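Ferric vibriobactin ABC transporter, periplasmic ferric vibriobactin-binding protein (Vibrio cholerae, PDB 3R5T) binds ferric vibriobactin in the periplasm of Vibrio cholerae and probably delivers it to an ABC transporter for iron uptake. Local coordinates at residues R25-A30 with Y83-D88; V44-A49 with K69-A74. One frame throughout, in Å; residues are numbered along the deposited sequence. Where two conformers were deposited one is given.

Contact 2 pairs two strands of the parallel sheet in the N-terminal lobe; contact 1 joins strand 26-28 of the same sheet to the end of helix 79-85. Their centres are about 9 Å apart. Strand 26-28 of contact 1 and strand 44-49 of contact 2 are neighbours; Ile26 O stands 2.8 Å from Ile45 N, a probable hydrogen bond. A second tie runs from the edge strand to the helix: Lys69 NZ forms a salt bridge with Glu85 OE1 at 2.8 Å. Strand 69-73 is followed in the chain by helix 79-85, which leads on to strand 89-93. Contact 2 lies nearer the siderophore, the side chain of Ala74 about 6 Å from bound vibriobactin.

Contact 1 of 2, residues R25-A30 with Y83-D88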
loop_
_atom_site.group_PDB
_atom_site.type_symbol
_atom_site.label_atom_id
_atom_site.label_comp_id
_atom_site.label_asym_id
_atom_site.label_seq_id
_atom_site.Cartn_x
_atom_site.Cartn_y
_atom_site.Cartn_z
ATOM N N ARG A 25 11.827 13.187 15.191
ATOM C CA ARG A 25 12.586 13.326 13.949
ATOM C C ARG A 25 12.678 11.956 13.318
ATOM O O ARG A 25 13.678 11.257 13.477
ATOM C CB ARG A 25 13.998 13.887 14.202
ATOM C CG ARG A 25 14.028 15.280 14.813
ATOM C CD ARG A 25 14.222 16.365 13.756
ATOM N NE ARG A 25 15.391 16.159 12.891
ATOM C CZ ARG A 25 15.514 16.718 11.692
ATOM N NH1 ARG A 25 14.563 17.526 11.250
ATOM N NH2 ARG A 25 16.588 16.487 10.939
ATOM N N ILE A 26 11.619 11.562 12.623
ATOM C CA ILE A 26 11.513 10.199 12.112
ATOM C C ILE A 26 12.071 10.105 10.690
ATOM O O ILE A 26 11.731 10.918 9.840
ATOM C CB ILE A 26 10.043 9.722 12.095
ATOM C CG1 ILE A 26 9.409 9.833 13.490
ATOM C CG2 ILE A 26 9.950 8.307 11.552
ATOM C CD1 ILE A 26 7.887 9.827 13.484
ATOM N N LEU A 27 12.906 9.097 10.454
ATOM C CA LEU A 27 13.504 8.858 9.137
ATOM C C LEU A 27 12.978 7.539 8.586
ATOM O O LEU A 27 13.129 6.488 9.213
ATOM C CB LEU A 27 15.042 8.814 9.237
ATOM C CG LEU A 27 15.792 8.776 7.903
ATOM C CD1 LEU A 27 17.095 9.534 7.995
ATOM C CD2 LEU A 27 16.004 7.348 7.482
ATOM N N SER A 28 12.351 7.594 7.416
ATOM C CA SER A 28 11.834 6.373 6.821
ATOM C C SER A 28 12.773 5.823 5.770
ATOM O O SER A 28 13.191 6.555 4.855
ATOM C CB SER A 28 10.472 6.614 6.181
ATOM O OG SER A 28 10.062 5.437 5.509
ATOM N N THR A 29 13.129 4.548 5.912
ATOM C CA THR A 29 13.962 3.889 4.903
ATOM C C THR A 29 13.156 3.135 3.852
ATOM O O THR A 29 13.746 2.501 2.970
ATOM C CB THR A 29 14.988 2.896 5.518
ATOM O OG1 THR A 29 14.309 1.747 6.053
ATOM C CG2 THR A 29 15.793 3.569 6.632
ATOM N N ALA A 30 11.825 3.202 3.971
ATOM C CA ALA A 30 10.923 2.470 3.068
ATOM C C ALA A 30 9.859 3.407 2.505
ATOM O O ALA A 30 8.951 3.843 3.230
ATOM C CB ALA A 30 10.249 1.259 3.786
ATOM N N TYR A 83 23.090 9.781 9.438
ATOM C CA TYR A 83 23.794 10.486 10.508
ATOM C C TYR A 83 23.486 11.982 10.469
ATOM O O TYR A 83 23.181 12.590 11.499
ATOM C CB TYR A 83 25.315 10.267 10.417
ATOM C CG TYR A 83 25.807 8.978 11.041
ATOM C CD1 TYR A 83 26.103 8.903 12.402
ATOM C CD2 TYR A 83 25.978 7.834 10.272
ATOM C CE1 TYR A 83 26.559 7.720 12.972
ATOM C CE2 TYR A 83 26.424 6.652 10.829
ATOM C CZ TYR A 83 26.701 6.593 12.180
ATOM O OH TYR A 83 27.137 5.406 12.724
ATOM N N VAL A 84 23.541 12.582 9.286
ATOM C CA VAL A 84 23.376 14.034 9.203
ATOM C C VAL A 84 21.949 14.474 9.546
ATOM O O VAL A 84 21.748 15.535 10.133
ATOM C CB VAL A 84 23.834 14.597 7.830
ATOM C CG1 VAL A 84 23.505 16.077 7.719
ATOM C CG2 VAL A 84 25.331 14.352 7.620
ATOM N N GLU A 85 20.962 13.652 9.205
ATOM C CA GLU A 85 19.579 13.974 9.540
ATOM C C GLU A 85 19.312 13.910 11.047
ATOM O O GLU A 85 18.313 14.458 11.524
ATOM C CB GLU A 85 18.612 13.058 8.788
ATOM C CG GLU A 85 18.566 13.309 7.286
ATOM C CD GLU A 85 18.190 14.738 6.943
ATOM O OE1 GLU A 85 18.969 15.406 6.226
ATOM O OE2 GLU A 85 17.132 15.208 7.405
ATOM N N GLN A 86 20.198 13.245 11.786
ATOM C CA GLN A 86 20.045 13.062 13.237
ATOM C C GLN A 86 18.637 12.643 13.653
ATOM O O GLN A 86 17.963 13.341 14.423
ATOM C CB GLN A 86 20.482 14.308 14.015
ATOM C CG GLN A 86 21.960 14.642 13.853
ATOM C CD GLN A 86 22.655 14.881 15.176
ATOM O OE1 GLN A 86 22.424 14.161 16.150
ATOM N NE2 GLN A 86 23.521 15.888 15.217
ATOM N N PRO A 87 18.187 11.490 13.154
ATOM C CA PRO A 87 16.836 11.033 13.487
ATOM C C PRO A 87 16.785 10.456 14.894
ATOM O O PRO A 87 17.817 10.095 15.468
ATOM C CB PRO A 87 16.589 9.934 12.455
ATOM C CG PRO A 87 17.962 9.389 12.173
ATOM C CD PRO A 87 18.895 10.550 12.263
ATOM N N ASP A 88 15.585 10.372 15.457
ATOM C CA ASP A 88 15.389 9.663 16.716
ATOM C C ASP A 88 14.507 8.421 16.563
ATOM O O ASP A 88 14.169 7.753 17.544
ATOM C CB ASP A 88 14.860 10.589 17.818
ATOM C CG ASP A 88 13.562 11.295 17.444
ATOM O OD1 ASP A 88 12.948 10.967 16.396
ATOM O OD2 ASP A 88 13.152 12.181 18.234
HETATM O O HOH W 1 17.627 15.899 14.745
#
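The Arg25 guanidinium turns its edge to the end of helix 79-85: Glu85 O lies close to the guanidinium plane and takes a hydrogen bond from NH2 at 2.7 Å. The arginine chain that brings NH2 there is bent at chi2 (-97°) and chi3 (-54°). A water bridges Arg25 NE to Gln86 O, so two successive carbonyls at the helix exit are engaged. The carboxylate of Glu85 adds little here, OE2 making a long salt bridge to NH2 at 3.8 Å, while OE1 pairs with Lys69.

The second flat group, the Asp88 carboxylate, receives Arg25 N on OD1 at 2.8 Å, the donor standing above the carboxylate plane. Its chi1 of 56° sets CG between the backbone N and the carbonyl carbon, and OD2 accepts from Lys24 N. Asp88 N in turn donates to Arg25 O at 2.9 Å; the backbone of Arg25 is thus held through both its N-H and its carbonyl. Asp88 OD1 and Arg25 O face each other at 3.0 Å without bonding; each oxygen has its own N-H donor, which probably eases the repulsion.

Beside this polar layer, Leu27 CB rests on Pro87 CB at 3.7 Å, and its CD1 meets Glu85 CB, the two side chains crossing at about a right angle. Gln86, the first residue to leave helical angles, has positive phi, and the chain then runs on to Pro87 and Asp88 beside Arg25. The contact sits at the exit of the beta-alpha-beta crossover from strand 69-73 through helix 79-85 to strand 89-93, which lands beside strand 26-28, the central strand of a Rossmann-like parallel sheet of order 3-2-1-4-5.

Contact 2 of 2, residues V44-A49 with K69-A74; sequences VIASAA and KKLWPA
Ser47 O is gripped from two positions on the neighbouring strand: Leu71 N donates to it at 2.8 Å in a nearly straight bond, and the CA-H of Lys70 adds a longer C-H...O contact. The ladder begins before this point, where Lys69 N donates to Ile45 O and Ser47 N to Lys69 O at 2.9 Å, the latter nearly along the C=O axis. Beyond it the register slips by one. Ala49 N reaches Trp72 O, not the carbonyl of Leu71, and Ala49 O then accepts from Ala74 N at 3.0 Å. The extra residue in strand 69-73 is a beta bulge in an otherwise parallel pair.

Ala48 CB lies over one face of the five-membered ring of Trp72, 3.7 Å from the centroid, a CH-pi contact offset toward the rim on the NE1 and CE2 side. A chi1 of 59° sets Trp72 CG between the backbone N and the carbonyl carbon; although CB points away from strand 44-49, the indole comes back to Ala48. Earlier in the strands, Leu71 CD1 packs on Ala46 CB at 3.7 Å, and Ala46 also touches Glu85 of helix 79-85. Ala49 CB meets the methylene CD of Lys70 at 4.0 Å, while Lys70 NZ bonds to Ser53 O.

Ser47 OG donates to Ala48 O at 2.7 Å, in the carbonyl plane on a lone pair, and is also bonded to Thr34 OG1 of helix 31-39, so this buried hydroxyl is satisfied within its own strand and by the helix. Five backbone bonds carry the pairing across the bulge, and small apolar contacts, Ala48 on the indole face and Leu71 on Ala46, add to them: the join is held mainly by backbone.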
loop_
_atom_site.group_PDB
_atom_site.type_symbol
_atom_site.label_atom_id
_atom_site.label_comp_id
_atom_site.label_asym_id
_atom_site.label_seq_id
_atom_site.Cartn_x
_atom_site.Cartn_y
_atom_site.Cartn_z
ATOM N N VAL A 44 7.780 12.798 10.180
ATOM C CA VAL A 44 8.754 12.180 9.292
ATOM C C VAL A 44 9.509 13.288 8.569
ATOM O O VAL A 44 8.920 14.167 7.937
ATOM C CB VAL A 44 8.124 11.133 8.311
ATOM C CG1 VAL A 44 6.947 11.729 7.537
ATOM C CG2 VAL A 44 9.208 10.567 7.384
ATOM N N ILE A 45 10.817 13.270 8.720
ATOM C CA ILE A 45 11.610 14.399 8.248
ATOM C C ILE A 45 12.462 14.064 7.017
ATOM O O ILE A 45 13.052 14.953 6.405
ATOM C CB ILE A 45 12.416 15.067 9.411
ATOM C CG1 ILE A 45 13.231 14.029 10.181
ATOM C CG2 ILE A 45 11.463 15.773 10.365
ATOM C CD1 ILE A 45 14.462 13.525 9.456
ATOM N N ALA A 46 12.461 12.791 6.628
ATOM C CA ALA A 46 13.251 12.342 5.491
ATOM C C ALA A 46 12.777 10.953 5.117
ATOM O O ALA A 46 12.332 10.196 5.979
ATOM C CB ALA A 46 14.750 12.332 5.834
ATOM N N SER A 47 12.829 10.634 3.833
ATOM C CA SER A 47 12.399 9.324 3.364
ATOM C C SER A 47 13.216 8.869 2.174
ATOM O O SER A 47 13.467 9.648 1.249
ATOM C CB SER A 47 10.918 9.353 2.969
ATOM O OG SER A 47 10.532 8.128 2.372
ATOM N N ALA A 48 13.612 7.599 2.197
ATOM C CA ALA A 48 14.121 6.961 0.992
ATOM C C ALA A 48 13.033 6.895 -0.080
ATOM O O ALA A 48 11.846 7.136 0.184
ATOM C CB ALA A 48 14.683 5.560 1.307
ATOM N N ALA A 49 13.439 6.571 -1.303
ATOM C CA ALA A 49 12.549 6.637 -2.455
ATOM C C ALA A 49 12.401 5.286 -3.157
ATOM O O ALA A 49 12.988 4.276 -2.746
ATOM C CB ALA A 49 13.065 7.700 -3.458
ATOM N N LYS A 69 12.747 15.401 3.374
ATOM C CA LYS A 69 13.900 15.299 2.489
ATOM C C LYS A 69 13.922 13.967 1.753
ATOM O O LYS A 69 13.742 12.917 2.372
ATOM C CB LYS A 69 15.185 15.475 3.304
ATOM C CG LYS A 69 16.457 15.512 2.485
ATOM C CD LYS A 69 17.618 15.970 3.353
ATOM C CE LYS A 69 17.283 17.292 4.051
ATOM N NZ LYS A 69 18.355 17.799 4.972
ATOM N N LYS A 70 14.114 13.996 0.431
ATOM C CA LYS A 70 14.220 12.748 -0.323
ATOM C C LYS A 70 15.635 12.202 -0.211
ATOM O O LYS A 70 16.616 12.880 -0.548
ATOM C CB LYS A 70 13.825 12.921 -1.794
ATOM C CG LYS A 70 13.755 11.590 -2.544
ATOM C CD LYS A 70 12.843 11.652 -3.769
ATOM C CE LYS A 70 13.272 12.740 -4.726
ATOM N NZ LYS A 70 12.518 12.696 -6.014
ATOM N N LEU A 71 15.732 10.974 0.281
ATOM C CA LEU A 71 17.019 10.322 0.470
ATOM C C LEU A 71 17.332 9.417 -0.718
ATOM O O LEU A 71 17.031 9.766 -1.860
ATOM C CB LEU A 71 17.008 9.527 1.779
ATOM C CG LEU A 71 16.634 10.375 3.004
ATOM C CD1 LEU A 71 16.437 9.479 4.214
ATOM C CD2 LEU A 71 17.679 11.471 3.268
ATOM N N TRP A 72 17.946 8.268 -0.447
ATOM C CA TRP A 72 18.449 7.375 -1.497
ATOM C C TRP A 72 17.331 6.591 -2.173
ATOM O O TRP A 72 16.271 6.394 -1.577
ATOM C CB TRP A 72 19.463 6.394 -0.880
ATOM C CG TRP A 72 18.851 5.569 0.235
ATOM C CD1 TRP A 72 18.163 4.392 0.100
ATOM C CD2 TRP A 72 18.861 5.868 1.641
ATOM N NE1 TRP A 72 17.736 3.947 1.334
ATOM C CE2 TRP A 72 18.146 4.831 2.295
ATOM C CE3 TRP A 72 19.373 6.920 2.409
ATOM C CZ2 TRP A 72 17.969 4.801 3.674
ATOM C CZ3 TRP A 72 19.181 6.888 3.790
ATOM C CH2 TRP A 72 18.484 5.834 4.402
ATOM N N PRO A 73 17.573 6.122 -3.400
ATOM C CA PRO A 73 16.628 5.199 -4.028
ATOM C C PRO A 73 16.796 3.855 -3.362
ATOM O O PRO A 73 17.901 3.490 -2.971
ATOM C CB PRO A 73 17.096 5.116 -5.495
ATOM C CG PRO A 73 18.389 5.804 -5.564
ATOM C CD PRO A 73 18.772 6.352 -4.226
ATOM N N ALA A 74 15.686 3.155 -3.167
ATOM C CA ALA A 74 15.696 1.809 -2.610
ATOM C C ALA A 74 16.882 0.982 -3.085
ATOM O O ALA A 74 17.178 0.928 -4.282
ATOM C CB ALA A 74 14.396 1.101 -2.955
#